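Local coordinates for protein CSOR (Streptomyces lividans, PDB 4ADZ) that probably represses copper-responsive genes by binding operator DNA and lets go when it senses copper(I), at residues Glu101-His106 and Glu124-Ala129; Ser94-Leu99 and Gly131-Thr136. All coordinates share one frame; numbering follows the deposited sequence.

Interaction 1. Residues Glu101-His106 and Glu124-Ala129. With SO4 (sulfate ion), chain C; SO4 (sulfate ion), chain G.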
loop_
_atom_site.group_PDB
_atom_site.type_symbol
_atom_site.label_atom_id
_atom_site.label_comp_id
_atom_site.label_asym_id
_atom_site.label_seq_id
_atom_site.Cartn_x
_atom_site.Cartn_y
_atom_site.Cartn_z
ATOM N N GLU A 101 17.588 2.387 1.859
ATOM C CA GLU A 101 18.448 3.524 1.688
ATOM C C GLU A 101 19.926 3.166 1.982
ATOM O O GLU A 101 20.812 3.470 1.173
ATOM C CB GLU A 101 18.002 4.691 2.613
ATOM C CG GLU A 101 18.898 5.894 2.393
ATOM C CD GLU A 101 18.336 7.197 2.884
ATOM O OE1 GLU A 101 17.365 7.133 3.663
ATOM O OE2 GLU A 101 18.905 8.272 2.499
ATOM N N GLU A 102 20.177 2.500 3.096
ATOM C CA GLU A 102 21.510 2.084 3.480
ATOM C C GLU A 102 22.126 1.168 2.386
ATOM O O GLU A 102 23.290 1.350 1.965
ATOM C CB GLU A 102 21.485 1.374 4.849
ATOM C CG GLU A 102 22.836 0.822 5.271
ATOM C CD GLU A 102 22.831 0.124 6.656
ATOM O OE1 GLU A 102 21.743 -0.026 7.269
ATOM O OE2 GLU A 102 23.931 -0.286 7.100
ATOM N N HIS A 103 21.333 0.237 1.887
ATOM C CA HIS A 103 21.773 -0.641 0.793
ATOM C C HIS A 103 22.114 0.102 -0.461
ATOM O O HIS A 103 23.184 -0.151 -1.086
ATOM C CB HIS A 103 20.685 -1.615 0.475
ATOM C CG HIS A 103 21.026 -2.578 -0.622
ATOM N ND1 HIS A 103 22.147 -3.360 -0.579
ATOM C CD2 HIS A 103 20.316 -2.950 -1.749
ATOM C CE1 HIS A 103 22.133 -4.184 -1.658
ATOM N NE2 HIS A 103 21.044 -3.889 -2.397
ATOM N N LEU A 104 21.268 1.046 -0.859
ATOM C CA LEU A 104 21.542 1.857 -2.040
ATOM C C LEU A 104 22.792 2.753 -1.899
ATOM O O LEU A 104 23.570 2.879 -2.862
ATOM C CB LEU A 104 20.317 2.697 -2.452
ATOM C CG LEU A 104 19.140 1.826 -2.958
ATOM C CD1 LEU A 104 17.833 2.657 -3.082
ATOM C CD2 LEU A 104 19.428 1.064 -4.269
ATOM N N ARG A 105 22.978 3.319 -0.713
ATOM C CA ARG A 105 24.185 4.044 -0.379
ATOM C C ARG A 105 25.420 3.144 -0.555
ATOM O O ARG A 105 26.472 3.589 -1.108
ATOM C CB ARG A 105 24.123 4.634 1.021
ATOM C CG ARG A 105 23.247 5.881 1.082
ATOM C CD ARG A 105 22.993 6.307 2.516
ATOM N NE ARG A 105 24.218 6.697 3.178
ATOM C CZ ARG A 105 24.692 7.953 3.223
ATOM N NH1 ARG A 105 24.038 8.971 2.664
ATOM N NH2 ARG A 105 25.844 8.200 3.842
ATOM N N HIS A 106 25.345 1.931 -0.059
ATOM C CA HIS A 106 26.460 1.002 -0.264
ATOM C C HIS A 106 26.736 0.680 -1.689
ATOM O O HIS A 106 27.911 0.568 -2.071
ATOM C CB HIS A 106 26.292 -0.248 0.576
ATOM C CG HIS A 106 26.266 0.027 2.056
ATOM N ND1 HIS A 106 26.175 -0.943 2.961
ATOM C CD2 HIS A 106 26.317 1.233 2.775
ATOM C CE1 HIS A 106 26.165 -0.417 4.183
ATOM N NE2 HIS A 106 26.264 0.912 4.069
ATOM N N GLU A 124 18.332 -4.292 -10.258
ATOM C CA GLU A 124 17.168 -5.149 -10.576
ATOM C C GLU A 124 16.646 -5.807 -9.286
ATOM O O GLU A 124 15.456 -5.758 -9.020
ATOM C CB GLU A 124 17.476 -6.222 -11.593
ATOM C CG GLU A 124 16.299 -7.162 -11.856
ATOM C CD GLU A 124 16.483 -8.046 -13.084
ATOM O OE1 GLU A 124 17.508 -7.914 -13.789
ATOM O OE2 GLU A 124 15.585 -8.862 -13.340
ATOM N N GLU A 125 17.557 -6.321 -8.477
ATOM C CA GLU A 125 17.168 -6.953 -7.229
ATOM C C GLU A 125 16.511 -5.942 -6.292
ATOM O O GLU A 125 15.488 -6.267 -5.669
ATOM C CB GLU A 125 18.395 -7.536 -6.526
ATOM C CG GLU A 125 18.085 -8.338 -5.249
ATOM C CD GLU A 125 19.351 -8.769 -4.516
ATOM O OE1 GLU A 125 20.347 -7.950 -4.413
ATOM O OE2 GLU A 125 19.294 -9.913 -4.003
ATOM N N ALA A 126 17.073 -4.764 -6.141
ATOM C CA ALA A 126 16.491 -3.746 -5.239
ATOM C C ALA A 126 15.092 -3.316 -5.738
ATOM O O ALA A 126 14.151 -3.115 -4.955
ATOM C CB ALA A 126 17.412 -2.552 -5.127
ATOM N N THR A 127 14.963 -3.219 -7.058
ATOM C CA THR A 127 13.727 -2.793 -7.644
ATOM C C THR A 127 12.648 -3.867 -7.343
ATOM O O THR A 127 11.504 -3.525 -7.020
ATOM C CB THR A 127 13.844 -2.601 -9.172
ATOM O OG1 THR A 127 14.807 -1.575 -9.438
ATOM C CG2 THR A 127 12.394 -2.133 -9.779
ATOM N N LYS A 128 12.991 -5.135 -7.455
ATOM C CA LYS A 128 12.063 -6.186 -7.113
ATOM C C LYS A 128 11.612 -6.155 -5.618
ATOM O O LYS A 128 10.415 -6.287 -5.312
ATOM C CB LYS A 128 12.589 -7.563 -7.489
ATOM C CG LYS A 128 12.610 -7.838 -8.990
ATOM C CD LYS A 128 13.259 -9.152 -9.349
ATOM C CE LYS A 128 13.434 -9.213 -10.868
ATOM N NZ LYS A 128 13.884 -10.549 -11.325
ATOM N N ALA A 129 12.581 -5.946 -4.721
ATOM C CA ALA A 129 12.294 -5.800 -3.301
ATOM C C ALA A 129 11.373 -4.591 -3.108
ATOM O O ALA A 129 10.458 -4.642 -2.301
ATOM C CB ALA A 129 13.566 -5.626 -2.455
HETATM S S SO4 C . 25.090 -4.298 1.159
HETATM O O1 SO4 C . 25.294 -4.482 -0.330
HETATM O O2 SO4 C . 23.945 -3.385 1.317
HETATM O O3 SO4 C . 26.264 -3.582 1.767
HETATM O O4 SO4 C . 25.047 -5.692 1.720
HETATM S S SO4 G . 26.615 4.377 5.442
HETATM O O1 SO4 G . 28.040 4.423 5.069
HETATM O O2 SO4 G . 25.829 4.715 4.237
HETATM O O3 SO4 G . 26.376 5.412 6.477
HETATM O O4 SO4 G . 26.258 3.023 5.958
HETATM O O HOH W 1 20.109 -5.243 -4.502
#
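H103 and L104 pack against A126 beside what is probably the copper-sensing site: H103 also lies against C78 of the third subunit, consistent with the histidine-and-cysteine copper sites that CsoR repressors build between subunits. No metal is bound in this apo model. The A126 methyl fills the contact: its CB lies 4.2 Å from CD2 of L104 and 4.5 Å from CD2 of H103, at the edge of the imidazole. Helices 78-114 and 116-134 form the antiparallel hairpin of this all-helical repressor fold; within 101-106 and 124-129 the backbones come nearest at L104 and A126, CA to CA 8.2 Å.

With CG anti to the backbone N (chi1 -179°), the H103 ring reaches toward the second helix and is gripped at both nitrogens. ND1 donates a nearly straight bond (175°) to O2 of the chain C sulfate, at 2.6 Å, while NE2 meets a water 2.7 Å away in the ring plane; that water donates to OE1 of E125. H106 donates from ND1 to O3 of the chain C ion (2.9 Å) and from NE2 to O4 of the chain G ion (2.8 Å), and R105 NE donates to O2 of the chain G ion; both sulfates probably come from the crystallisation liquor. Shortening H103 to an alanine is likely to leave the E125-bound water without its second partner and the chain C sulfate short of one donor.

Interaction 2. Residues Ser94-Leu99 and Gly131-Thr136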
loop_
_atom_site.group_PDB
_atom_site.type_symbol
_atom_site.label_atom_id
_atom_site.label_comp_id
_atom_site.label_asym_id
_atom_site.label_seq_id
_atom_site.Cartn_x
_atom_site.Cartn_y
_atom_site.Cartn_z
ATOM N N SER A 94 8.788 1.857 7.556
ATOM C CA SER A 94 9.797 2.849 7.793
ATOM C C SER A 94 11.133 2.146 7.990
ATOM O O SER A 94 12.132 2.642 7.508
ATOM C CB SER A 94 9.500 3.714 9.029
ATOM O OG SER A 94 10.615 4.544 9.375
ATOM N N PHE A 95 11.128 1.047 8.744
ATOM C CA PHE A 95 12.325 0.166 8.953
ATOM C C PHE A 95 12.852 -0.332 7.577
ATOM O O PHE A 95 14.070 -0.226 7.269
ATOM C CB PHE A 95 11.959 -1.019 9.866
ATOM C CG PHE A 95 13.035 -2.091 9.973
ATOM C CD1 PHE A 95 14.150 -1.923 10.781
ATOM C CD2 PHE A 95 12.911 -3.268 9.290
ATOM C CE1 PHE A 95 15.133 -2.919 10.861
ATOM C CE2 PHE A 95 13.873 -4.282 9.388
ATOM C CZ PHE A 95 14.983 -4.096 10.162
ATOM N N ALA A 96 11.956 -0.785 6.726
ATOM C CA ALA A 96 12.318 -1.336 5.398
ATOM C C ALA A 96 12.996 -0.228 4.558
ATOM O O ALA A 96 14.043 -0.448 3.935
ATOM C CB ALA A 96 11.091 -1.884 4.681
ATOM N N LEU A 97 12.454 0.975 4.613
ATOM C CA LEU A 97 13.007 2.088 3.826
ATOM C C LEU A 97 14.376 2.483 4.285
ATOM O O LEU A 97 15.246 2.819 3.474
ATOM C CB LEU A 97 12.081 3.293 3.847
ATOM C CG LEU A 97 10.794 3.198 3.073
ATOM C CD1 LEU A 97 9.791 4.281 3.533
ATOM C CD2 LEU A 97 11.100 3.335 1.591
ATOM N N GLN A 98 14.606 2.438 5.588
ATOM C CA GLN A 98 15.917 2.730 6.141
ATOM C C GLN A 98 16.948 1.695 5.674
ATOM O O GLN A 98 18.078 2.049 5.283
ATOM C CB GLN A 98 15.867 2.739 7.652
ATOM C CG GLN A 98 15.292 4.043 8.201
ATOM N N LEU A 99 16.553 0.429 5.700
ATOM C CA LEU A 99 17.477 -0.634 5.187
ATOM C C LEU A 99 17.716 -0.468 3.671
ATOM O O LEU A 99 18.847 -0.613 3.203
ATOM C CB LEU A 99 16.959 -2.026 5.484
ATOM C CG LEU A 99 17.335 -2.717 6.789
ATOM C CD1 LEU A 99 16.868 -1.816 7.911
ATOM C CD2 LEU A 99 16.633 -4.076 6.756
ATOM N N GLY A 131 9.245 -3.404 -5.295
ATOM C CA GLY A 131 7.932 -3.876 -5.788
ATOM C C GLY A 131 7.175 -4.693 -4.747
ATOM O O GLY A 131 5.977 -4.468 -4.524
ATOM N N ARG A 132 7.892 -5.556 -4.028
ATOM C CA ARG A 132 7.265 -6.422 -3.052
ATOM C C ARG A 132 6.785 -5.542 -1.861
ATOM O O ARG A 132 5.652 -5.722 -1.360
ATOM C CB ARG A 132 8.213 -7.555 -2.684
ATOM C CG ARG A 132 7.815 -8.425 -1.501
ATOM C CD ARG A 132 6.766 -9.470 -1.816
ATOM N NE ARG A 132 6.384 -10.078 -0.539
ATOM C CZ ARG A 132 5.253 -10.708 -0.247
ATOM N NH1 ARG A 132 4.297 -10.920 -1.161
ATOM N NH2 ARG A 132 5.107 -11.147 1.012
ATOM N N LEU A 133 7.610 -4.584 -1.461
ATOM C CA LEU A 133 7.254 -3.566 -0.460
ATOM C C LEU A 133 6.012 -2.765 -0.853
ATOM O O LEU A 133 5.103 -2.526 -0.008
ATOM C CB LEU A 133 8.413 -2.610 -0.220
ATOM C CG LEU A 133 8.360 -1.518 0.853
ATOM C CD1 LEU A 133 7.915 -2.069 2.200
ATOM C CD2 LEU A 133 9.751 -0.888 1.016
ATOM N N LEU A 134 5.935 -2.371 -2.105
ATOM C CA LEU A 134 4.765 -1.648 -2.582
ATOM C C LEU A 134 3.447 -2.411 -2.501
ATOM O O LEU A 134 2.380 -1.792 -2.432
ATOM C CB LEU A 134 5.028 -1.081 -3.973
ATOM C CG LEU A 134 6.083 0.047 -4.102
ATOM C CD1 LEU A 134 6.217 0.402 -5.576
ATOM C CD2 LEU A 134 5.829 1.281 -3.237
ATOM N N ARG A 135 3.506 -3.730 -2.561
ATOM C CA ARG A 135 2.347 -4.597 -2.581
ATOM C C ARG A 135 1.836 -4.899 -1.191
ATOM O O ARG A 135 0.868 -5.668 -1.046
ATOM C CB ARG A 135 2.668 -5.938 -3.236
ATOM C CG ARG A 135 2.618 -5.952 -4.730
ATOM C CD ARG A 135 2.777 -7.387 -5.234
ATOM N NE ARG A 135 4.152 -7.898 -5.183
ATOM C CZ ARG A 135 5.129 -7.580 -6.050
ATOM N NH1 ARG A 135 4.918 -6.727 -7.062
ATOM N NH2 ARG A 135 6.331 -8.115 -5.909
ATOM N N THR A 136 2.512 -4.345 -0.184
ATOM C CA THR A 136 1.942 -4.224 1.155
ATOM C C THR A 136 1.602 -2.734 1.348
ATOM O O THR A 136 1.760 -2.163 2.423
ATOM C CB THR A 136 2.885 -4.762 2.270
ATOM O OG1 THR A 136 3.779 -5.790 1.767
ATOM C CG2 THR A 136 2.075 -5.311 3.395
ATOM O OXT THR A 136 1.135 -2.030 0.419
#
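Helix 78-114 and the last turns of helix 116-134 run antiparallel here, coming nearest at A96 and L133, with 8.1 Å between their CA atoms. Segment 94-99 is regular helix, whereas 131-136 is where the second helix runs out: R135 N turns to R132 O (3.2 Å), its bond to G131 O is weak, and T136 N reaches L133 O.

No hydrogen bond crosses the gap; the contact is purely apolar. L133 carries it from the second helix. Its CG stands anti to the backbone N (chi1 -175°), which sends the fork of the side chain straight across, and both methyls straddle the A96 methyl: CD1 and CD2 each lie 4.0 Å from A96 CB. The small alanine thus faces the open end of the leucine fork. L97 joins in alongside, its CD2 at 4.5 Å from CD2 of L133, a looser touch of methyl against methyl. Within 131-136, the G131 O sits over the centre of one guanidinium face of R135, 3.5 Å from its plane.

Helix 78-114 also meets helix 48-73 through F95 on L58 and L99 on H54. The second subunit covers L133 with its L134 and L97 with its G131; the third subunit packs V85 on F95 and brings its own T136 carboxylate close to that of this chain.

Both contacts clasp the same pair of antiparallel helices, 78-114 and 116-134, with their centres 11 Å apart. Along the chain they run 94-99, 101-106, 124-129, 131-136, so interaction 1 lies within the span bracketed by interaction 2 and nearer the turn of the hairpin. The centre of interaction 2 lies about 5 Å from the centre of the chain, that of interaction 1 about 12 Å. Apart from adjoining in sequence, the two do not touch each other. Each has the third subunit at its side, so the hairpin that joins the probable sensing region to the C-terminal end is also part of the tetramer's interfaces.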